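Local structure of uncharacterized protein (Pseudomonas aeruginosa UCBPP-PA14, 3FD9) at residues C84-D89 with Q247-F252; G109-L114 with P213-C218; P191-G196 with A207-I212. The protein is the antiactivator ExsD, which represses type III secretion genes, probably by disrupting self-association and DNA binding of the transcriptional activator ExsA. All coordinates share one frame; numbering follows the deposited sequence.

Contact 1. Residues C84-D89 with Q247-F252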
ATOM      1  N   CYS A  84       2.282 -16.528 -21.107  1.00 57.10           N
ATOM      2  CA  CYS A  84       2.953 -16.243 -19.847  1.00 56.20           C
ATOM      3  C   CYS A  84       4.380 -16.782 -19.811  1.00 54.55           C
ATOM      4  O   CYS A  84       5.232 -16.263 -19.093  1.00 55.50           O
ATOM      5  CB  CYS A  84       2.165 -16.847 -18.690  1.00 56.62           C
ATOM      6  SG  CYS A  84       0.528 -16.161 -18.494  1.00 64.72           S
ATOM      7  N   ALA A  85       4.632 -17.835 -20.575  1.00 52.97           N
ATOM      8  CA  ALA A  85       5.925 -18.494 -20.546  1.00 51.27           C
ATOM      9  C   ALA A  85       7.014 -17.624 -21.157  1.00 50.98           C
ATOM     10  O   ALA A  85       8.194 -17.966 -21.083  1.00 49.97           O
ATOM     11  CB  ALA A  85       5.848 -19.833 -21.267  1.00 54.41           C
ATOM     12  N   GLU A  86       6.620 -16.504 -21.760  1.00 47.91           N
ATOM     13  CA  GLU A  86       7.569 -15.605 -22.413  1.00 47.03           C
ATOM     14  C   GLU A  86       7.946 -14.427 -21.531  1.00 43.64           C
ATOM     15  O   GLU A  86       8.793 -13.612 -21.895  1.00 43.71           O
ATOM     16  CB  GLU A  86       7.005 -15.099 -23.738  1.00 49.84           C
ATOM     17  CG  GLU A  86       7.169 -16.082 -24.877  1.00 62.45           C
ATOM     18  CD  GLU A  86       8.630 -16.433 -25.122  1.00 75.62           C
ATOM     19  OE1 GLU A  86       9.456 -15.494 -25.210  1.00 81.37           O
ATOM     20  OE2 GLU A  86       8.952 -17.642 -25.225  1.00 79.10           O
ATOM     21  N   LEU A  87       7.312 -14.339 -20.370  1.00 37.44           N
ATOM     22  CA  LEU A  87       7.576 -13.249 -19.448  1.00 36.57           C
ATOM     23  C   LEU A  87       8.847 -13.505 -18.658  1.00 35.04           C
ATOM     24  O   LEU A  87       9.049 -14.595 -18.137  1.00 36.32           O
ATOM     25  CB  LEU A  87       6.406 -13.079 -18.480  1.00 36.24           C
ATOM     26  CG  LEU A  87       5.110 -12.573 -19.102  1.00 36.63           C
ATOM     27  CD1 LEU A  87       3.977 -12.665 -18.104  1.00 37.84           C
ATOM     28  CD2 LEU A  87       5.298 -11.162 -19.579  1.00 29.98           C
ATOM     29  N   GLY A  88       9.697 -12.491 -18.567  1.00 37.94           N
ATOM     30  CA  GLY A  88      10.886 -12.555 -17.742  1.00 36.63           C
ATOM     31  C   GLY A  88      11.418 -11.154 -17.517  1.00 37.89           C
ATOM     32  O   GLY A  88      10.880 -10.182 -18.057  1.00 40.57           O
ATOM     33  N   ASP A  89      12.475 -11.046 -16.720  1.00 34.52           N
ATOM     34  CA  ASP A  89      13.091  -9.763 -16.451  1.00 34.15           C
ATOM     35  C   ASP A  89      14.522  -9.748 -16.943  1.00 34.77           C
ATOM     36  O   ASP A  89      15.160 -10.790 -17.022  1.00 34.09           O
ATOM     37  CB  ASP A  89      13.068  -9.477 -14.957  1.00 34.98           C
ATOM     38  CG  ASP A  89      11.667  -9.383 -14.408  1.00 39.06           C
ATOM     39  OD1 ASP A  89      10.969  -8.391 -14.727  1.00 47.73           O
ATOM     40  OD2 ASP A  89      11.270 -10.294 -13.649  1.00 41.74           O
ATOM     41  N   GLN A 247      12.982 -17.812 -14.200  1.00 31.84           N
ATOM     42  CA  GLN A 247      12.129 -18.157 -15.329  1.00 32.13           C
ATOM     43  C   GLN A 247      12.991 -18.458 -16.531  1.00 31.86           C
ATOM     44  O   GLN A 247      14.156 -18.074 -16.573  1.00 29.85           O
ATOM     45  CB  GLN A 247      11.154 -17.021 -15.643  1.00 31.98           C
ATOM     46  CG  GLN A 247      10.233 -16.697 -14.490  1.00 30.14           C
ATOM     47  CD  GLN A 247       9.596 -17.939 -13.898  1.00 30.21           C
ATOM     48  OE1 GLN A 247       8.775 -18.588 -14.536  1.00 41.28           O
ATOM     49  NE2 GLN A 247       9.970 -18.272 -12.670  1.00 32.64           N
ATOM     50  N   ALA A 248      12.425 -19.165 -17.499  1.00 34.28           N
ATOM     51  CA  ALA A 248      13.163 -19.495 -18.698  1.00 35.73           C
ATOM     52  C   ALA A 248      13.714 -18.225 -19.314  1.00 36.14           C
ATOM     53  O   ALA A 248      14.874 -18.188 -19.720  1.00 36.15           O
ATOM     54  CB  ALA A 248      12.279 -20.231 -19.686  1.00 37.34           C
ATOM     55  N   GLN A 249      12.887 -17.183 -19.355  1.00 46.10           N
ATOM     56  CA  GLN A 249      13.228 -15.953 -20.065  1.00 47.42           C
ATOM     57  C   GLN A 249      13.861 -14.859 -19.217  1.00 46.76           C
ATOM     58  O   GLN A 249      14.148 -13.775 -19.723  1.00 48.72           O
ATOM     59  CB  GLN A 249      11.999 -15.398 -20.776  1.00 48.86           C
ATOM     60  CG  GLN A 249      11.465 -16.322 -21.849  1.00 53.86           C
ATOM     61  CD  GLN A 249      12.545 -16.772 -22.805  1.00 62.59           C
ATOM     62  OE1 GLN A 249      13.385 -15.978 -23.227  1.00 70.77           O
ATOM     63  NE2 GLN A 249      12.530 -18.055 -23.156  1.00 67.06           N
ATOM     64  N   ASP A 250      14.065 -15.125 -17.930  1.00 35.51           N
ATOM     65  CA  ASP A 250      14.804 -14.204 -17.073  1.00 32.37           C
ATOM     66  C   ASP A 250      16.231 -14.118 -17.589  1.00 32.72           C
ATOM     67  O   ASP A 250      16.894 -15.136 -17.726  1.00 34.27           O
ATOM     68  CB  ASP A 250      14.817 -14.712 -15.635  1.00 32.57           C
ATOM     69  CG  ASP A 250      13.584 -14.298 -14.846  1.00 35.94           C
ATOM     70  OD1 ASP A 250      12.960 -13.272 -15.196  1.00 42.13           O
ATOM     71  OD2 ASP A 250      13.245 -14.990 -13.858  1.00 33.41           O
ATOM     72  N   HIS A 251      16.704 -12.914 -17.891  1.00 38.93           N
ATOM     73  CA  HIS A 251      18.074 -12.717 -18.361  1.00 39.11           C
ATOM     74  C   HIS A 251      18.881 -11.945 -17.331  1.00 36.32           C
ATOM     75  O   HIS A 251      18.489 -10.868 -16.922  1.00 34.97           O
ATOM     76  CB  HIS A 251      18.087 -11.972 -19.703  1.00 41.28           C
ATOM     77  CG  HIS A 251      19.464 -11.713 -20.245  1.00 49.52           C
ATOM     78  ND1 HIS A 251      20.027 -10.452 -20.282  1.00 56.30           N
ATOM     79  CD2 HIS A 251      20.390 -12.549 -20.777  1.00 54.44           C
ATOM     80  CE1 HIS A 251      21.237 -10.524 -20.810  1.00 51.75           C
ATOM     81  NE2 HIS A 251      21.482 -11.785 -21.116  1.00 53.81           N
ATOM     82  N   PHE A 252      20.012 -12.496 -16.911  1.00 32.89           N
ATOM     83  CA  PHE A 252      20.893 -11.802 -15.979  1.00 32.26           C
ATOM     84  C   PHE A 252      22.135 -11.264 -16.682  1.00 33.73           C
ATOM     85  O   PHE A 252      22.531 -11.773 -17.739  1.00 36.23           O
ATOM     86  CB  PHE A 252      21.300 -12.729 -14.832  1.00 31.20           C
ATOM     87  CG  PHE A 252      20.144 -13.232 -14.035  1.00 29.40           C
ATOM     88  CD1 PHE A 252      19.556 -12.437 -13.066  1.00 30.91           C
ATOM     89  CD2 PHE A 252      19.629 -14.496 -14.263  1.00 31.81           C
ATOM     90  CE1 PHE A 252      18.477 -12.900 -12.329  1.00 35.33           C
ATOM     91  CE2 PHE A 252      18.545 -14.962 -13.531  1.00 36.08           C
ATOM     92  CZ  PHE A 252      17.970 -14.165 -12.561  1.00 31.94           C
TER
HETATM   93  O   HOH W   1       9.861 -17.082 -18.783  1.00 54.74           O
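Asp89 meets the 247-252 segment through its backbone at two points. Its N-H donates to Asp250 OD1, with N to OD1 2.7 Å and 158° at the hydrogen, while its carbonyl O accepts the backbone N-H of His251, N to O 2.8 Å. The second bond starts the pairing of strands 90-92 and 251-253, a two-stranded parallel sheet in which His251 also bonds the backbone of Val91. Asp250 suits its place because a short carboxylate can serve two backbones at once. Its CG is anti to the carbonyl carbon, beside its own N (chi1 -85°), which carries the carboxylate toward Asp89 N; OD1 takes that N-H, and OD2 accepts the N-H of Gln247, N to OD2 2.9 Å, from above the carboxylate plane. That bond braces the type I turn 247-250, and Gln56 NE2 is a further donor to OD2. The carboxylates of Asp89 and Asp250 lie side by side, Asp89 OD2 3.8 Å from Asp250 OD1, a repulsion probably eased by the salt bridge of Asp89 to Arg57; Trp53 NE1 supplies a hydrogen bond to Asp89 OD2. Gly88, having no side chain, lets the backbones approach until its CA is 4.3 Å from that of Asp250. A water donates to Ala85 O and to Leu87 O (2.7 Å from the latter) and accepts from Gln249 N. Beside these water-bridged backbones, Gln249 lays CG against Ala85 O at 3.7 Å.

Contact 2. Residues G109-L114 with P213-C218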
ATOM      1  N   GLY A 109      16.717 -19.648   0.345  1.00 27.79           N
ATOM      2  CA  GLY A 109      15.498 -20.379   0.633  1.00 28.75           C
ATOM      3  C   GLY A 109      15.602 -21.794   0.106  1.00 30.88           C
ATOM      4  O   GLY A 109      15.184 -22.749   0.752  1.00 34.80           O
ATOM      5  N   TRP A 110      16.170 -21.922  -1.084  1.00 36.85           N
ATOM      6  CA  TRP A 110      16.399 -23.227  -1.681  1.00 36.66           C
ATOM      7  C   TRP A 110      17.408 -24.031  -0.855  1.00 36.94           C
ATOM      8  O   TRP A 110      17.118 -25.143  -0.434  1.00 38.57           O
ATOM      9  CB  TRP A 110      16.869 -23.074  -3.126  1.00 36.04           C
ATOM     10  CG  TRP A 110      17.138 -24.366  -3.788  1.00 37.93           C
ATOM     11  CD1 TRP A 110      16.251 -25.132  -4.489  1.00 37.88           C
ATOM     12  CD2 TRP A 110      18.383 -25.071  -3.810  1.00 36.51           C
ATOM     13  NE1 TRP A 110      16.870 -26.269  -4.948  1.00 38.99           N
ATOM     14  CE2 TRP A 110      18.181 -26.254  -4.542  1.00 36.36           C
ATOM     15  CE3 TRP A 110      19.649 -24.815  -3.283  1.00 36.42           C
ATOM     16  CZ2 TRP A 110      19.195 -27.175  -4.761  1.00 37.99           C
ATOM     17  CZ3 TRP A 110      20.658 -25.732  -3.500  1.00 39.35           C
ATOM     18  CH2 TRP A 110      20.424 -26.900  -4.229  1.00 42.39           C
ATOM     19  N   TRP A 111      18.586 -23.465  -0.616  1.00 33.44           N
ATOM     20  CA  TRP A 111      19.575 -24.119   0.228  1.00 34.37           C
ATOM     21  C   TRP A 111      18.920 -24.623   1.503  1.00 37.07           C
ATOM     22  O   TRP A 111      18.959 -25.805   1.817  1.00 40.97           O
ATOM     23  CB  TRP A 111      20.704 -23.156   0.577  1.00 33.07           C
ATOM     24  CG  TRP A 111      21.751 -23.746   1.463  1.00 32.77           C
ATOM     25  CD1 TRP A 111      22.649 -24.714   1.130  1.00 36.73           C
ATOM     26  CD2 TRP A 111      22.021 -23.404   2.828  1.00 35.27           C
ATOM     27  NE1 TRP A 111      23.463 -25.000   2.200  1.00 37.16           N
ATOM     28  CE2 TRP A 111      23.097 -24.209   3.254  1.00 37.78           C
ATOM     29  CE3 TRP A 111      21.459 -22.496   3.730  1.00 35.25           C
ATOM     30  CZ2 TRP A 111      23.619 -24.134   4.542  1.00 39.66           C
ATOM     31  CZ3 TRP A 111      21.980 -22.420   5.004  1.00 36.34           C
ATOM     32  CH2 TRP A 111      23.048 -23.234   5.400  1.00 40.00           C
ATOM     33  N   GLU A 112      18.303 -23.711   2.232  1.00 43.94           N
ATOM     34  CA  GLU A 112      17.592 -24.041   3.455  1.00 44.18           C
ATOM     35  C   GLU A 112      16.762 -25.330   3.350  1.00 45.81           C
ATOM     36  O   GLU A 112      16.742 -26.134   4.281  1.00 47.82           O
ATOM     37  CB  GLU A 112      16.682 -22.875   3.807  1.00 42.65           C
ATOM     38  CG  GLU A 112      16.208 -22.850   5.221  1.00 45.43           C
ATOM     39  CD  GLU A 112      15.222 -21.740   5.443  1.00 47.72           C
ATOM     40  OE1 GLU A 112      14.302 -21.585   4.606  1.00 51.35           O
ATOM     41  OE2 GLU A 112      15.374 -21.016   6.447  1.00 48.44           O
ATOM     42  N   SER A 113      16.076 -25.508   2.221  1.00 44.73           N
ATOM     43  CA  SER A 113      15.195 -26.654   2.003  1.00 46.22           C
ATOM     44  C   SER A 113      15.942 -27.974   1.963  1.00 47.98           C
ATOM     45  O   SER A 113      15.388 -29.001   2.340  1.00 51.33           O
ATOM     46  CB  SER A 113      14.415 -26.505   0.696  1.00 45.96           C
ATOM     47  OG  SER A 113      13.525 -25.407   0.742  1.00 49.91           O
ATOM     48  N   LEU A 114      17.181 -27.961   1.477  1.00 42.04           N
ATOM     49  CA  LEU A 114      17.987 -29.175   1.483  1.00 43.89           C
ATOM     50  C   LEU A 114      18.128 -29.689   2.907  1.00 45.95           C
ATOM     51  O   LEU A 114      17.909 -30.866   3.172  1.00 47.07           O
ATOM     52  CB  LEU A 114      19.378 -28.922   0.912  1.00 44.37           C
ATOM     53  CG  LEU A 114      19.529 -28.505  -0.546  1.00 45.53           C
ATOM     54  CD1 LEU A 114      21.010 -28.398  -0.867  1.00 42.83           C
ATOM     55  CD2 LEU A 114      18.842 -29.505  -1.475  1.00 48.38           C
ATOM     56  N   PRO A 213      28.763 -22.832   1.563  1.00 43.91           N
ATOM     57  CA  PRO A 213      28.507 -24.280   1.569  1.00 45.83           C
ATOM     58  C   PRO A 213      28.958 -24.931   0.268  1.00 47.65           C
ATOM     59  O   PRO A 213      28.859 -24.300  -0.775  1.00 47.78           O
ATOM     60  CB  PRO A 213      26.987 -24.359   1.697  1.00 44.15           C
ATOM     61  CG  PRO A 213      26.618 -23.120   2.426  1.00 43.31           C
ATOM     62  CD  PRO A 213      27.566 -22.063   1.935  1.00 43.90           C
ATOM     63  N   GLU A 214      29.438 -26.169   0.324  1.00 73.51           N
ATOM     64  CA  GLU A 214      30.045 -26.790  -0.849  1.00 75.27           C
ATOM     65  C   GLU A 214      29.015 -27.007  -1.949  1.00 72.88           C
ATOM     66  O   GLU A 214      29.336 -26.972  -3.135  1.00 73.22           O
ATOM     67  CB  GLU A 214      30.726 -28.111  -0.473  1.00 78.46           C
ATOM     68  CG  GLU A 214      31.991 -28.429  -1.280  1.00 88.51           C
ATOM     69  CD  GLU A 214      31.705 -29.081  -2.633  1.00101.99           C
ATOM     70  OE1 GLU A 214      31.039 -30.142  -2.662  1.00105.70           O
ATOM     71  OE2 GLU A 214      32.164 -28.545  -3.669  1.00103.26           O
ATOM     72  N   VAL A 215      27.769 -27.215  -1.543  1.00 42.54           N
ATOM     73  CA  VAL A 215      26.687 -27.501  -2.477  1.00 39.32           C
ATOM     74  C   VAL A 215      26.278 -26.277  -3.304  1.00 37.44           C
ATOM     75  O   VAL A 215      25.423 -26.362  -4.180  1.00 38.07           O
ATOM     76  CB  VAL A 215      25.454 -28.026  -1.727  1.00 39.92           C
ATOM     77  CG1 VAL A 215      24.750 -26.882  -1.000  1.00 36.36           C
ATOM     78  CG2 VAL A 215      24.497 -28.741  -2.688  1.00 42.52           C
ATOM     79  N   LEU A 216      26.890 -25.134  -3.024  1.00 38.20           N
ATOM     80  CA  LEU A 216      26.546 -23.910  -3.734  1.00 34.53           C
ATOM     81  C   LEU A 216      27.724 -23.432  -4.567  1.00 34.21           C
ATOM     82  O   LEU A 216      27.671 -22.362  -5.171  1.00 31.10           O
ATOM     83  CB  LEU A 216      26.109 -22.812  -2.751  1.00 33.82           C
ATOM     84  CG  LEU A 216      24.855 -23.056  -1.908  1.00 39.51           C
ATOM     85  CD1 LEU A 216      24.665 -21.943  -0.904  1.00 31.58           C
ATOM     86  CD2 LEU A 216      23.637 -23.184  -2.773  1.00 32.04           C
ATOM     87  N   GLU A 217      28.777 -24.239  -4.607  1.00 46.45           N
ATOM     88  CA  GLU A 217      29.994 -23.881  -5.324  1.00 49.13           C
ATOM     89  C   GLU A 217      29.790 -23.566  -6.806  1.00 47.17           C
ATOM     90  O   GLU A 217      30.281 -22.555  -7.296  1.00 45.18           O
ATOM     91  CB  GLU A 217      31.047 -24.980  -5.167  1.00 53.52           C
ATOM     92  CG  GLU A 217      31.660 -25.065  -3.769  1.00 67.07           C
ATOM     93  CD  GLU A 217      32.403 -23.795  -3.367  1.00 78.99           C
ATOM     94  OE1 GLU A 217      32.571 -22.899  -4.227  1.00 80.98           O
ATOM     95  OE2 GLU A 217      32.820 -23.695  -2.188  1.00 83.33           O
ATOM     96  N   CYS A 218      29.079 -24.426  -7.527  1.00 58.65           N
ATOM     97  CA  CYS A 218      28.920 -24.215  -8.964  1.00 59.01           C
ATOM     98  C   CYS A 218      28.047 -23.002  -9.286  1.00 54.56           C
ATOM     99  O   CYS A 218      28.074 -22.491 -10.400  1.00 54.47           O
ATOM    100  CB  CYS A 218      28.441 -25.487  -9.684  1.00 62.66           C
ATOM    101  SG  CYS A 218      27.577 -26.668  -8.641  1.00 73.57           S
TER
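Trp110, Trp111 and Leu114, near the C-terminal end of helix 96-115, make an apolar contact with Pro213, Val215 and Leu216, the turn that leads into helix 217-223. The CG of Trp111 stands anti to the backbone N (chi1 179°), and its broad indole meets three residues. Pro213 lies over one face near the rim, its CG 3.8 Å from Trp111 CE2, the two side chains crossing at about a right angle. Val215 comes to the edge, in the plane of the ring, with CG1 3.7 Å from Trp111 CD1. Leu216 also crosses the indole at about a right angle, its CD1 4.0 Å from Trp111 CD1. The branching of leucine is put to use, since its other methyl, CD2, touches CZ3 at the edge of Trp110 at 4.0 Å. Val215 is likewise shared: its CG2 meets Leu114 CD1 tip to tip at 3.9 Å. Further tryptophans extend the cluster, Trp190 packing edge-to-face with Trp111 and Trp239 edge-to-face with Trp110. Glu112, which does not take part, forms salt bridges with Arg123 and with Arg38 of a second subunit. The result is a partly buried, tryptophan-rich apolar cluster, as where a long helix packs on the turn leading into a short one in a helical fold.

Contact 3. Residues P191-G196 with A207-I212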
ATOM      1  N   PRO A 191      28.145 -20.193   8.448  1.00 50.97           N
ATOM      2  CA  PRO A 191      28.381 -19.235   9.533  1.00 51.81           C
ATOM      3  C   PRO A 191      28.359 -17.783   9.067  1.00 51.58           C
ATOM      4  O   PRO A 191      27.759 -16.954   9.747  1.00 53.66           O
ATOM      5  CB  PRO A 191      29.780 -19.611  10.027  1.00 53.44           C
ATOM      6  CG  PRO A 191      29.952 -21.052   9.617  1.00 53.16           C
ATOM      7  CD  PRO A 191      29.240 -21.168   8.316  1.00 51.56           C
ATOM      8  N   ASN A 192      28.988 -17.486   7.929  1.00 38.86           N
ATOM      9  CA  ASN A 192      29.168 -16.102   7.488  1.00 37.50           C
ATOM     10  C   ASN A 192      28.081 -15.538   6.576  1.00 37.12           C
ATOM     11  O   ASN A 192      28.312 -14.546   5.878  1.00 36.90           O
ATOM     12  CB  ASN A 192      30.520 -15.930   6.798  1.00 38.38           C
ATOM     13  CG  ASN A 192      31.687 -16.161   7.732  1.00 38.98           C
ATOM     14  OD1 ASN A 192      32.721 -16.685   7.317  1.00 44.69           O
ATOM     15  ND2 ASN A 192      31.531 -15.775   8.998  1.00 34.44           N
ATOM     16  N   TRP A 193      26.903 -16.159   6.578  1.00 36.35           N
ATOM     17  CA  TRP A 193      25.776 -15.652   5.793  1.00 33.94           C
ATOM     18  C   TRP A 193      25.433 -14.238   6.235  1.00 34.03           C
ATOM     19  O   TRP A 193      25.259 -13.365   5.405  1.00 33.33           O
ATOM     20  CB  TRP A 193      24.569 -16.582   5.915  1.00 32.95           C
ATOM     21  CG  TRP A 193      23.246 -15.994   5.489  1.00 29.19           C
ATOM     22  CD1 TRP A 193      22.213 -15.635   6.305  1.00 29.63           C
ATOM     23  CD2 TRP A 193      22.805 -15.734   4.152  1.00 25.86           C
ATOM     24  NE1 TRP A 193      21.161 -15.157   5.561  1.00 28.39           N
ATOM     25  CE2 TRP A 193      21.501 -15.206   4.236  1.00 25.79           C
ATOM     26  CE3 TRP A 193      23.388 -15.890   2.895  1.00 26.46           C
ATOM     27  CZ2 TRP A 193      20.773 -14.832   3.113  1.00 20.52           C
ATOM     28  CZ3 TRP A 193      22.673 -15.522   1.785  1.00 28.38           C
ATOM     29  CH2 TRP A 193      21.374 -14.997   1.897  1.00 25.94           C
ATOM     30  N   GLN A 194      25.350 -14.017   7.544  1.00 55.42           N
ATOM     31  CA  GLN A 194      25.130 -12.681   8.089  1.00 58.19           C
ATOM     32  C   GLN A 194      26.183 -11.699   7.590  1.00 57.62           C
ATOM     33  O   GLN A 194      25.881 -10.745   6.866  1.00 57.45           O
ATOM     34  CB  GLN A 194      25.188 -12.725   9.614  1.00 60.67           C
ATOM     35  CG  GLN A 194      24.145 -13.621  10.260  1.00 71.70           C
ATOM     36  CD  GLN A 194      22.811 -12.920  10.446  1.00 81.17           C
ATOM     37  OE1 GLN A 194      22.747 -11.685  10.499  1.00 81.91           O
ATOM     38  NE2 GLN A 194      21.736 -13.703  10.556  1.00 80.49           N
ATOM     39  N   ARG A 195      27.424 -11.940   7.995  1.00 51.44           N
ATOM     40  CA  ARG A 195      28.527 -11.070   7.638  1.00 52.30           C
ATOM     41  C   ARG A 195      28.511 -10.715   6.161  1.00 50.50           C
ATOM     42  O   ARG A 195      28.674  -9.550   5.790  1.00 49.76           O
ATOM     43  CB  ARG A 195      29.858 -11.724   7.990  1.00 55.55           C
ATOM     44  CG  ARG A 195      31.047 -10.782   7.853  1.00 61.93           C
ATOM     45  CD  ARG A 195      32.361 -11.523   8.010  1.00 68.00           C
ATOM     46  NE  ARG A 195      32.578 -12.475   6.926  1.00 65.84           N
ATOM     47  CZ  ARG A 195      33.743 -13.058   6.672  1.00 68.86           C
ATOM     48  NH1 ARG A 195      34.801 -12.782   7.423  1.00 71.47           N
ATOM     49  NH2 ARG A 195      33.851 -13.912   5.662  1.00 71.71           N
ATOM     50  N   GLY A 196      28.318 -11.726   5.322  1.00 44.82           N
ATOM     51  CA  GLY A 196      28.313 -11.530   3.889  1.00 41.38           C
ATOM     52  C   GLY A 196      27.259 -10.542   3.449  1.00 40.14           C
ATOM     53  O   GLY A 196      27.497  -9.720   2.557  1.00 41.54           O
ATOM     54  N   ALA A 207      32.482 -10.912  -0.816  1.00 49.79           N
ATOM     55  CA  ALA A 207      33.552 -11.608  -0.103  1.00 50.79           C
ATOM     56  C   ALA A 207      33.144 -12.057   1.302  1.00 52.14           C
ATOM     57  O   ALA A 207      33.592 -13.093   1.785  1.00 52.22           O
ATOM     58  CB  ALA A 207      34.800 -10.737  -0.047  1.00 52.09           C
ATOM     59  N   GLY A 208      32.291 -11.273   1.950  1.00 38.16           N
ATOM     60  CA  GLY A 208      31.904 -11.538   3.321  1.00 36.46           C
ATOM     61  C   GLY A 208      31.175 -12.852   3.516  1.00 36.31           C
ATOM     62  O   GLY A 208      31.023 -13.307   4.643  1.00 38.09           O
ATOM     63  N   PHE A 209      30.718 -13.461   2.423  1.00 34.35           N
ATOM     64  CA  PHE A 209      29.895 -14.670   2.501  1.00 32.33           C
ATOM     65  C   PHE A 209      30.713 -15.941   2.672  1.00 34.82           C
ATOM     66  O   PHE A 209      30.210 -16.936   3.196  1.00 34.66           O
ATOM     67  CB  PHE A 209      29.021 -14.827   1.252  1.00 30.90           C
ATOM     68  CG  PHE A 209      27.814 -13.950   1.236  1.00 28.27           C
ATOM     69  CD1 PHE A 209      26.730 -14.234   2.041  1.00 27.70           C
ATOM     70  CD2 PHE A 209      27.753 -12.852   0.394  1.00 26.94           C
ATOM     71  CE1 PHE A 209      25.610 -13.429   2.022  1.00 25.49           C
ATOM     72  CE2 PHE A 209      26.648 -12.043   0.364  1.00 25.08           C
ATOM     73  CZ  PHE A 209      25.571 -12.323   1.180  1.00 24.88           C
ATOM     74  N   GLU A 210      31.956 -15.927   2.206  1.00 41.42           N
ATOM     75  CA  GLU A 210      32.767 -17.137   2.252  1.00 45.68           C
ATOM     76  C   GLU A 210      33.317 -17.419   3.648  1.00 46.91           C
ATOM     77  O   GLU A 210      33.550 -16.495   4.434  1.00 50.14           O
ATOM     78  CB  GLU A 210      33.874 -17.110   1.196  1.00 46.01           C
ATOM     79  CG  GLU A 210      34.522 -15.760   0.971  1.00 57.00           C
ATOM     80  CD  GLU A 210      34.925 -15.560  -0.484  1.00 69.88           C
ATOM     81  OE1 GLU A 210      34.158 -15.993  -1.376  1.00 68.43           O
ATOM     82  OE2 GLU A 210      35.998 -14.965  -0.736  1.00 75.82           O
ATOM     83  N   PRO A 211      33.516 -18.710   3.963  1.00 50.94           N
ATOM     84  CA  PRO A 211      33.350 -19.814   3.014  1.00 49.93           C
ATOM     85  C   PRO A 211      31.883 -20.180   2.808  1.00 48.05           C
ATOM     86  O   PRO A 211      31.137 -20.273   3.786  1.00 47.15           O
ATOM     87  CB  PRO A 211      34.069 -20.981   3.710  1.00 50.11           C
ATOM     88  CG  PRO A 211      34.544 -20.453   5.048  1.00 51.29           C
ATOM     89  CD  PRO A 211      33.783 -19.209   5.318  1.00 50.83           C
ATOM     90  N   ILE A 212      31.485 -20.408   1.560  1.00 48.40           N
ATOM     91  CA  ILE A 212      30.109 -20.802   1.256  1.00 48.51           C
ATOM     92  C   ILE A 212      29.962 -22.322   1.237  1.00 49.03           C
ATOM     93  O   ILE A 212      30.916 -23.029   0.924  1.00 51.50           O
ATOM     94  CB  ILE A 212      29.653 -20.238  -0.107  1.00 48.08           C
ATOM     95  CG1 ILE A 212      30.188 -21.095  -1.245  1.00 49.03           C
ATOM     96  CG2 ILE A 212      30.119 -18.795  -0.281  1.00 45.71           C
ATOM     97  CD1 ILE A 212      29.335 -21.042  -2.473  1.00 54.26           C
TER
HETATM   98  O   HOH W   2      29.669  -9.845   0.925  1.00 54.74           O
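Arg195 supplies the polar part of this contact, gripping the carbonyl O of Gly208 side-on with two nitrogens: NE at 2.9 Å from that O and NH2 at 3.1 Å. The acceptor lies in the guanidinium plane, but NH2 reaches it from above the carbonyl plane. A long side chain suits the place, since it can span from the helix to this carbonyl, and its bend at chi3 (66°) turns NE back to it. A water adds a second polar link, donating to Gly196 O at 2.7 Å and accepting a weak bond from Gly208 N. These bonds fasten the first turn of helix 193-203 to the 3-10 turn 207-209, where the chain doubles back after the helix on its way to helix 217-223. The glycines suit this closure, as Gly196 and Gly208 face each other without side chains. The aromatic contacts come from Phe209 and Trp193. Phe209 lays a ring face over Gly196, whose CA sits 3.5 Å from the ring centroid and 8° off its normal, a CH-pi contact. Trp193 lies beside Phe209, pointing the same way, with centroids of the six-membered rings 5.4 Å apart and planes at 44°, an oblique pairing. Leu104 of helix 96-115 touches both side chains, Tyr108 stacks on Trp193, and Met39 of a second subunit packs on Trp193.

Overall arrangement
Along the chain the contacts are nested: contact 3 lies within the loop closed by contact 2, and contact 2 within that closed by contact 1. Contacts 2 and 3 are neighbours, centres about 13 Å apart, and touch between Ile212 and Glu217; both involve helix 96-115 or residues packed on it. Contact 1 stands apart, its centre about 23 Å from that of contact 2 and about 29 Å from that of contact 3, and lies where the small parallel sheet 90-92/251-253 begins. It ties the N-terminal family region to the C-terminal one across 157 intervening, mostly helical residues, whereas contacts 2 and 3 join the starts of the short helices 193-203 and 217-223 to their surroundings, on a side of the chain that also reaches the second subunit.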